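Local coordinates for protein GCN5-related N-acetyltransferase (Anabaena variabilis, PDB 2OZG) that probably transfers an acetyl group from acetyl-coenzyme A to an amine, possibly an aminoglycoside, and binds coenzyme A, at residues 134-139 and 263-268; 165-170 and 203-208; 171-176 and 235-240. All blocks are in the same frame, centred on the assembly; numbering follows the deposited sequence. Where two conformers were deposited one is given.

How the contacts relate
The three contacts show how one chain returns to itself across a sequence of paired strands. Contact 1 closes the longest loop, from strand 132-143 to the turn after strand 258-263, and contacts 2 and 3 are nested inside it. These two cross along the chain, in the order 165-170, 171-176, 203-208, 235-240, and share helix 165-177, whose successive turns meet strands 202-206 and 227-236. Their centres lie about 10 Å apart and they touch, L170 packing on L237; contact 1 is centred about 22 Å from contact 2 and about 16 Å from contact 3. Contacts 2 and 3 thus pack one helix on two strands, contact 1 joins strand 132-143 to a loop, and contacts 1 and 3 also reach a second subunit.

Contact 1 of 3, residues 134-139 and 263-268; sequences AGSSCV and SSVIDA
C138 and S263 meet first through their backbones: S263 N donates to C138 O at 3.0 Å, with an N-H...O angle of 159°. Beside this bond a water bridges the same two residues, accepting from C138 N and donating to S263 O at 2.8 Å. The side chain of C138 can then be followed outward. Its CB lies 3.5 Å from S263 O and 3.9 Å from the methyl CG2 of V265. With SG anti to the backbone N (chi1 -171°), the sulfur comes within 4.1 Å of V265 CA and about as near to S264 O, an oxygen that accepts a hydrogen bond from W140 NE1. The other neighbour of V265 CG2 is S136, whose CB touches it at 3.6 Å, so one methyl serves two residues of the strand. Beyond, the segment turns back: S264 OG accepts from I266 N in an ST turn, and S263 OG donates to the anti lone pair of D267 OD1. V265 also packs on V265 of a second subunit. The chemistry is thus divided: one direct bond and one water tie S263 to strand 132-143, while the CB atoms of C138 and S136 pack on the V265 methyl close to the subunit interface.

Contact 2 of 3, residues 165-170 and 203-208; sequences PIFHEL and SYLIGD
L205 presents the bump of this contact and I166, F167 and L170 shape the hollow that takes it. Helix 165-170 runs at 57° to strand 203-206, their axes 10.4 Å apart at closest approach, a separation bridged mainly by side chains. The methyl CD2 of L205 does most of the filling. It rests over one face of the F167 ring, 4.2 Å from the centroid and 21° off the ring normal, a CH-pi contact displaced toward the rim. I166 closes the hollow on another side: its CG2 lies 3.9 Å from L205 CD2 and 4.0 Å from CD1, the two side chains crossing at about a right angle. L170, one turn further on, adds a looser touch from its CD1, at 4.3 Å from the same CD2. In F167, chi1 of -74° sets CG anti to the carbonyl carbon; at the far end of the ring CZ lies 3.9 Å from S203 CB. Around this packing, Y215 of strand 211-222 sets its ring edge-to-face with F167, P212 of the same strand touches I166 and L170, and V159 and L161 join F167 from a loop, completing helix-on-sheet packing of the first turns of helix 165-177 against strands 202-206 and 211-222.

Contact 3 of 3, residues 171-176 and 235-240; sequences YQQQAQ and VTLSNP
Y171 and V235 bring the two backbones nearest, CA to CA 6.5 Å, where helix 171-176 passes the end of strand 227-236. This is helix-on-strand packing at the second GNAT-family region: V235 and T236 finish the strand, L237 leaves it, and S238 is the N-cap of helix 239-250. The approach is close enough for V235 CG2 to touch the helix backbone itself, 4.0 Å from Y171 CA. The ring of Y171 turns elsewhere, its OH bonded to L182 O.

Q174 carries the polar part. Its CG is anti to the backbone N (chi1 177°), and the chain stays extended beyond it, sliding past V235 in the opposite direction. OE1 lies 3.6 Å from V235 CG1. The other end of the amide is held as well, NE2 bonding to Y181 OH, so the bonds at its two ends together probably hold the amide in this rotation. An alanine here would probably leave the T236 N-H and the Y181 hydroxyl without these partners and open a gap beside V235.

L237 fits against the next part of the helix. Its CD2 lies 3.9 Å from Q174 N and 4.0 Å from Q173 CB, while CD1 meets Q173 OE1 at 3.5 Å; the side chains of Q173 and L237 cross at about a right angle. Q173 NE2 turns back to E169 O on its own helix. The bond that joins the segments is nearly straight: T236 N donates to Q174 OE1 at 3.0 Å, in the plane of the amide carbonyl, with an N-H...O angle of 159°.

Contact 1 of 3, residues 134-139 and 263-268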
# COMPACT_ATOMS: atom_id res chain seq x y z
N ALA A 134 -28.15 -17.93 -5.85
CA ALA A 134 -28.86 -18.90 -5.09
C ALA A 134 -28.14 -19.42 -3.85
O ALA A 134 -28.76 -20.10 -3.04
CB ALA A 134 -29.21 -20.07 -6.00
N GLY A 135 -26.85 -19.11 -3.69
CA GLY A 135 -26.16 -19.55 -2.49
C GLY A 135 -24.88 -18.78 -2.32
O GLY A 135 -24.42 -18.09 -3.25
N SER A 136 -24.28 -18.97 -1.18
CA SER A 136 -23.05 -18.24 -0.85
C SER A 136 -21.81 -19.09 -0.65
O SER A 136 -21.89 -20.29 -0.40
CB SER A 136 -23.30 -17.44 0.43
OG SER A 136 -24.40 -16.55 0.25
N SER A 137 -20.65 -18.44 -0.85
CA SER A 137 -19.35 -19.01 -0.49
C SER A 137 -18.64 -17.78 0.06
O SER A 137 -18.84 -16.67 -0.43
CB SER A 137 -18.57 -19.60 -1.66
OG SER A 137 -18.38 -18.61 -2.67
N CYS A 138 -17.84 -18.00 1.09
CA CYS A 138 -17.21 -16.91 1.84
C CYS A 138 -15.88 -17.40 2.38
O CYS A 138 -15.83 -18.48 3.00
CB CYS A 138 -18.12 -16.55 3.01
SG CYS A 138 -17.66 -15.16 3.84
N VAL A 139 -14.85 -16.61 2.16
CA VAL A 139 -13.53 -16.86 2.69
C VAL A 139 -13.30 -15.90 3.84
O VAL A 139 -13.37 -14.70 3.69
CB VAL A 139 -12.41 -16.69 1.62
CG1 VAL A 139 -11.08 -16.94 2.27
CG2 VAL A 139 -12.62 -17.70 0.52
N SER A 263 -16.54 -20.71 4.94
CA SER A 263 -17.68 -20.94 5.70
C SER A 263 -18.88 -20.21 5.05
O SER A 263 -18.91 -19.84 3.86
CB SER A 263 -17.42 -20.45 7.12
OG SER A 263 -18.37 -20.96 7.98
N SER A 264 -19.91 -20.13 5.86
CA SER A 264 -21.07 -19.39 5.55
C SER A 264 -20.79 -17.91 5.75
O SER A 264 -19.87 -17.52 6.51
CB SER A 264 -22.11 -19.73 6.59
OG SER A 264 -23.21 -18.90 6.30
N VAL A 265 -21.64 -17.07 5.19
CA VAL A 265 -21.47 -15.64 5.39
C VAL A 265 -21.77 -15.30 6.85
O VAL A 265 -21.13 -14.45 7.43
CB VAL A 265 -22.30 -14.86 4.37
CG1 VAL A 265 -22.08 -13.39 4.52
CG2 VAL A 265 -21.85 -15.27 2.93
N ILE A 266 -22.74 -15.99 7.45
CA ILE A 266 -22.99 -15.86 8.86
C ILE A 266 -22.31 -17.06 9.53
O ILE A 266 -22.94 -18.00 9.96
CB ILE A 266 -24.50 -15.85 9.21
CG1 ILE A 266 -25.22 -14.83 8.36
CG2 ILE A 266 -24.67 -15.46 10.70
CD1 ILE A 266 -24.92 -13.47 8.79
N ASP A 267 -21.00 -17.01 9.61
CA ASP A 267 -20.25 -18.12 10.13
C ASP A 267 -20.49 -18.34 11.64
O ASP A 267 -20.34 -17.44 12.44
CB ASP A 267 -18.78 -17.89 9.83
CG ASP A 267 -17.87 -18.76 10.68
OD1 ASP A 267 -17.68 -19.93 10.34
OD2 ASP A 267 -17.31 -18.23 11.66
N ALA A 268 -20.74 -19.58 12.01
CA ALA A 268 -20.97 -19.96 13.40
C ALA A 268 -19.68 -20.26 14.21
O ALA A 268 -19.68 -20.16 15.45
CB ALA A 268 -21.90 -21.17 13.43
O HOH W 1 -17.86 -21.13 1.62

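Contact 2 of 3, residues 165-170 and 203-208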
# COMPACT_ATOMS: atom_id res chain seq x y z
N PRO A 165 -11.72 -43.30 3.16
CA PRO A 165 -13.17 -43.19 3.28
C PRO A 165 -13.61 -42.45 4.52
O PRO A 165 -14.75 -42.03 4.59
CB PRO A 165 -13.64 -44.66 3.35
CG PRO A 165 -12.45 -45.48 3.01
CD PRO A 165 -11.28 -44.68 3.41
N ILE A 166 -12.73 -42.28 5.49
CA ILE A 166 -13.15 -41.61 6.69
C ILE A 166 -13.62 -40.20 6.33
O ILE A 166 -14.61 -39.75 6.84
CB ILE A 166 -12.05 -41.56 7.75
CG1 ILE A 166 -11.60 -42.95 8.16
CG2 ILE A 166 -12.58 -40.85 8.98
CD1 ILE A 166 -12.75 -43.87 8.60
N PHE A 167 -12.88 -39.54 5.44
CA PHE A 167 -13.19 -38.19 5.00
C PHE A 167 -14.52 -38.14 4.30
O PHE A 167 -15.31 -37.22 4.57
CB PHE A 167 -12.09 -37.63 4.08
CG PHE A 167 -10.84 -37.25 4.83
CD1 PHE A 167 -10.69 -35.99 5.38
CD2 PHE A 167 -9.82 -38.18 5.02
CE1 PHE A 167 -9.56 -35.64 6.06
CE2 PHE A 167 -8.68 -37.82 5.72
CZ PHE A 167 -8.56 -36.58 6.25
N HIS A 168 -14.76 -39.04 3.35
CA HIS A 168 -16.08 -39.07 2.68
C HIS A 168 -17.19 -39.22 3.68
O HIS A 168 -18.18 -38.58 3.56
CB HIS A 168 -16.22 -40.23 1.64
CG HIS A 168 -17.65 -40.45 1.16
ND1 HIS A 168 -18.29 -39.60 0.26
CD2 HIS A 168 -18.57 -41.40 1.48
CE1 HIS A 168 -19.52 -40.03 0.05
NE2 HIS A 168 -19.72 -41.10 0.79
N GLU A 169 -17.00 -40.06 4.69
CA GLU A 169 -18.06 -40.36 5.63
C GLU A 169 -18.38 -39.22 6.60
O GLU A 169 -19.53 -39.04 6.98
CB GLU A 169 -17.73 -41.66 6.35
CG GLU A 169 -17.65 -42.83 5.36
CD GLU A 169 -17.06 -44.08 5.99
OE1 GLU A 169 -16.71 -44.03 7.19
OE2 GLU A 169 -16.96 -45.11 5.29
N LEU A 170 -17.37 -38.47 7.02
CA LEU A 170 -17.58 -37.28 7.82
C LEU A 170 -18.15 -36.17 6.94
O LEU A 170 -19.01 -35.42 7.38
CB LEU A 170 -16.26 -36.83 8.47
CG LEU A 170 -15.73 -37.72 9.61
CD1 LEU A 170 -14.29 -37.41 9.97
CD2 LEU A 170 -16.62 -37.63 10.84
N SER A 203 -3.58 -32.99 6.32
CA SER A 203 -4.91 -33.54 6.61
C SER A 203 -4.89 -34.18 8.00
O SER A 203 -4.01 -35.00 8.31
CB SER A 203 -5.19 -34.66 5.62
OG SER A 203 -5.31 -34.18 4.34
N TYR A 204 -5.84 -33.81 8.85
CA TYR A 204 -5.93 -34.33 10.20
C TYR A 204 -7.36 -34.71 10.44
O TYR A 204 -8.26 -34.03 9.96
CB TYR A 204 -5.58 -33.18 11.19
CG TYR A 204 -4.10 -32.89 11.27
CD1 TYR A 204 -3.46 -32.16 10.27
CD2 TYR A 204 -3.35 -33.30 12.36
CE1 TYR A 204 -2.14 -31.90 10.34
CE2 TYR A 204 -1.98 -33.05 12.44
CZ TYR A 204 -1.39 -32.37 11.42
OH TYR A 204 -0.06 -32.09 11.53
N LEU A 205 -7.56 -35.75 11.22
CA LEU A 205 -8.86 -36.14 11.75
C LEU A 205 -8.91 -35.55 13.15
O LEU A 205 -7.87 -35.48 13.84
CB LEU A 205 -9.02 -37.64 11.90
CG LEU A 205 -9.02 -38.47 10.61
CD1 LEU A 205 -9.16 -40.00 10.91
CD2 LEU A 205 -10.05 -38.00 9.55
N ILE A 206 -10.10 -35.10 13.54
CA ILE A 206 -10.38 -34.59 14.87
C ILE A 206 -11.21 -35.65 15.56
O ILE A 206 -12.27 -36.02 15.08
CB ILE A 206 -11.23 -33.30 14.83
CG1 ILE A 206 -10.50 -32.22 14.06
CG2 ILE A 206 -11.47 -32.79 16.25
CD1 ILE A 206 -11.32 -31.02 13.69
N GLY A 207 -10.72 -36.13 16.69
CA GLY A 207 -11.45 -37.08 17.51
C GLY A 207 -10.58 -38.10 18.16
O GLY A 207 -9.37 -38.20 17.84
N ASP A 208 -11.16 -38.81 19.14
CA ASP A 208 -10.44 -39.92 19.76
C ASP A 208 -10.33 -40.96 18.65
O ASP A 208 -11.04 -40.88 17.63
CB ASP A 208 -11.15 -40.50 20.99
CG ASP A 208 -11.21 -39.54 22.15
OD1 ASP A 208 -10.19 -38.88 22.46
OD2 ASP A 208 -12.29 -39.44 22.78

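Contact 3 of 3, residues 171-176 and 235-240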
# COMPACT_ATOMS: atom_id res chain seq x y z
N TYR A 171 -17.63 -36.02 5.73
CA TYR A 171 -18.13 -35.01 4.80
C TYR A 171 -19.61 -35.17 4.54
O TYR A 171 -20.38 -34.21 4.66
CB TYR A 171 -17.36 -35.01 3.49
CG TYR A 171 -17.94 -33.96 2.57
CD1 TYR A 171 -17.62 -32.63 2.69
CD2 TYR A 171 -18.89 -34.33 1.64
CE1 TYR A 171 -18.23 -31.68 1.88
CE2 TYR A 171 -19.47 -33.39 0.82
CZ TYR A 171 -19.14 -32.08 0.94
OH TYR A 171 -19.78 -31.20 0.10
N GLN A 172 -20.01 -36.36 4.15
CA GLN A 172 -21.43 -36.59 3.84
C GLN A 172 -22.35 -36.36 5.05
O GLN A 172 -23.53 -36.10 4.85
CB GLN A 172 -21.64 -37.96 3.18
CG GLN A 172 -22.97 -38.04 2.37
CD GLN A 172 -22.92 -39.05 1.22
OE1 GLN A 172 -22.36 -40.15 1.36
NE2 GLN A 172 -23.52 -38.68 0.08
N GLN A 173 -21.83 -36.44 6.28
CA GLN A 173 -22.64 -36.09 7.46
C GLN A 173 -22.86 -34.59 7.63
O GLN A 173 -23.94 -34.18 7.92
CB GLN A 173 -22.03 -36.63 8.75
CG GLN A 173 -22.15 -38.08 8.86
CD GLN A 173 -21.38 -38.64 10.05
OE1 GLN A 173 -21.85 -38.57 11.20
NE2 GLN A 173 -20.22 -39.28 9.76
N GLN A 174 -21.82 -33.79 7.49
CA GLN A 174 -21.96 -32.32 7.49
C GLN A 174 -22.76 -31.84 6.24
O GLN A 174 -23.52 -30.87 6.29
CB GLN A 174 -20.55 -31.69 7.54
CG GLN A 174 -20.56 -30.19 7.48
CD GLN A 174 -19.35 -29.54 8.12
OE1 GLN A 174 -18.98 -29.89 9.24
NE2 GLN A 174 -18.76 -28.53 7.42
N ALA A 175 -22.58 -32.54 5.14
CA ALA A 175 -23.22 -32.19 3.85
C ALA A 175 -24.71 -32.32 4.00
O ALA A 175 -25.49 -31.40 3.74
CB ALA A 175 -22.74 -33.15 2.68
N GLN A 176 -25.12 -33.47 4.51
CA GLN A 176 -26.54 -33.75 4.64
C GLN A 176 -27.20 -32.74 5.56
O GLN A 176 -28.36 -32.41 5.37
CB GLN A 176 -26.74 -35.18 5.11
CG GLN A 176 -28.21 -35.67 5.10
CD GLN A 176 -29.00 -35.24 6.32
OE1 GLN A 176 -28.47 -35.20 7.42
NE2 GLN A 176 -30.30 -34.97 6.14
N VAL A 235 -14.48 -30.28 8.61
CA VAL A 235 -15.71 -30.80 9.14
C VAL A 235 -15.67 -30.77 10.68
O VAL A 235 -14.66 -31.11 11.29
CB VAL A 235 -16.03 -32.24 8.61
CG1 VAL A 235 -17.07 -32.95 9.48
CG2 VAL A 235 -16.49 -32.19 7.16
N THR A 236 -16.77 -30.29 11.29
CA THR A 236 -16.93 -30.27 12.76
C THR A 236 -18.36 -30.72 13.05
O THR A 236 -19.35 -30.00 12.73
CB THR A 236 -16.61 -28.90 13.41
OG1 THR A 236 -17.44 -27.90 12.85
CG2 THR A 236 -15.17 -28.51 13.12
N LEU A 237 -18.50 -31.94 13.59
CA LEU A 237 -19.85 -32.49 13.82
C LEU A 237 -20.40 -32.20 15.20
O LEU A 237 -21.60 -32.32 15.42
CB LEU A 237 -19.90 -33.99 13.56
CG LEU A 237 -19.52 -34.45 12.16
CD1 LEU A 237 -19.60 -35.97 12.07
CD2 LEU A 237 -20.42 -33.80 11.11
N SER A 238 -19.54 -31.75 16.11
CA SER A 238 -19.91 -31.55 17.50
C SER A 238 -19.10 -30.41 18.06
O SER A 238 -18.09 -30.02 17.49
CB SER A 238 -19.59 -32.82 18.28
OG SER A 238 -18.18 -33.00 18.33
N ASN A 239 -19.52 -29.91 19.21
CA ASN A 239 -18.80 -28.83 19.87
C ASN A 239 -17.37 -29.19 20.30
O ASN A 239 -16.47 -28.36 20.19
CB ASN A 239 -19.60 -28.32 21.07
CG ASN A 239 -18.94 -27.12 21.70
OD1 ASN A 239 -18.51 -26.14 21.03
ND2 ASN A 239 -18.83 -27.20 22.99
N PRO A 240 -17.15 -30.41 20.85
CA PRO A 240 -15.76 -30.81 21.12
C PRO A 240 -14.88 -30.76 19.84
O PRO A 240 -13.70 -30.47 19.93
CB PRO A 240 -15.92 -32.22 21.62
CG PRO A 240 -17.29 -32.22 22.25
CD PRO A 240 -18.10 -31.40 21.34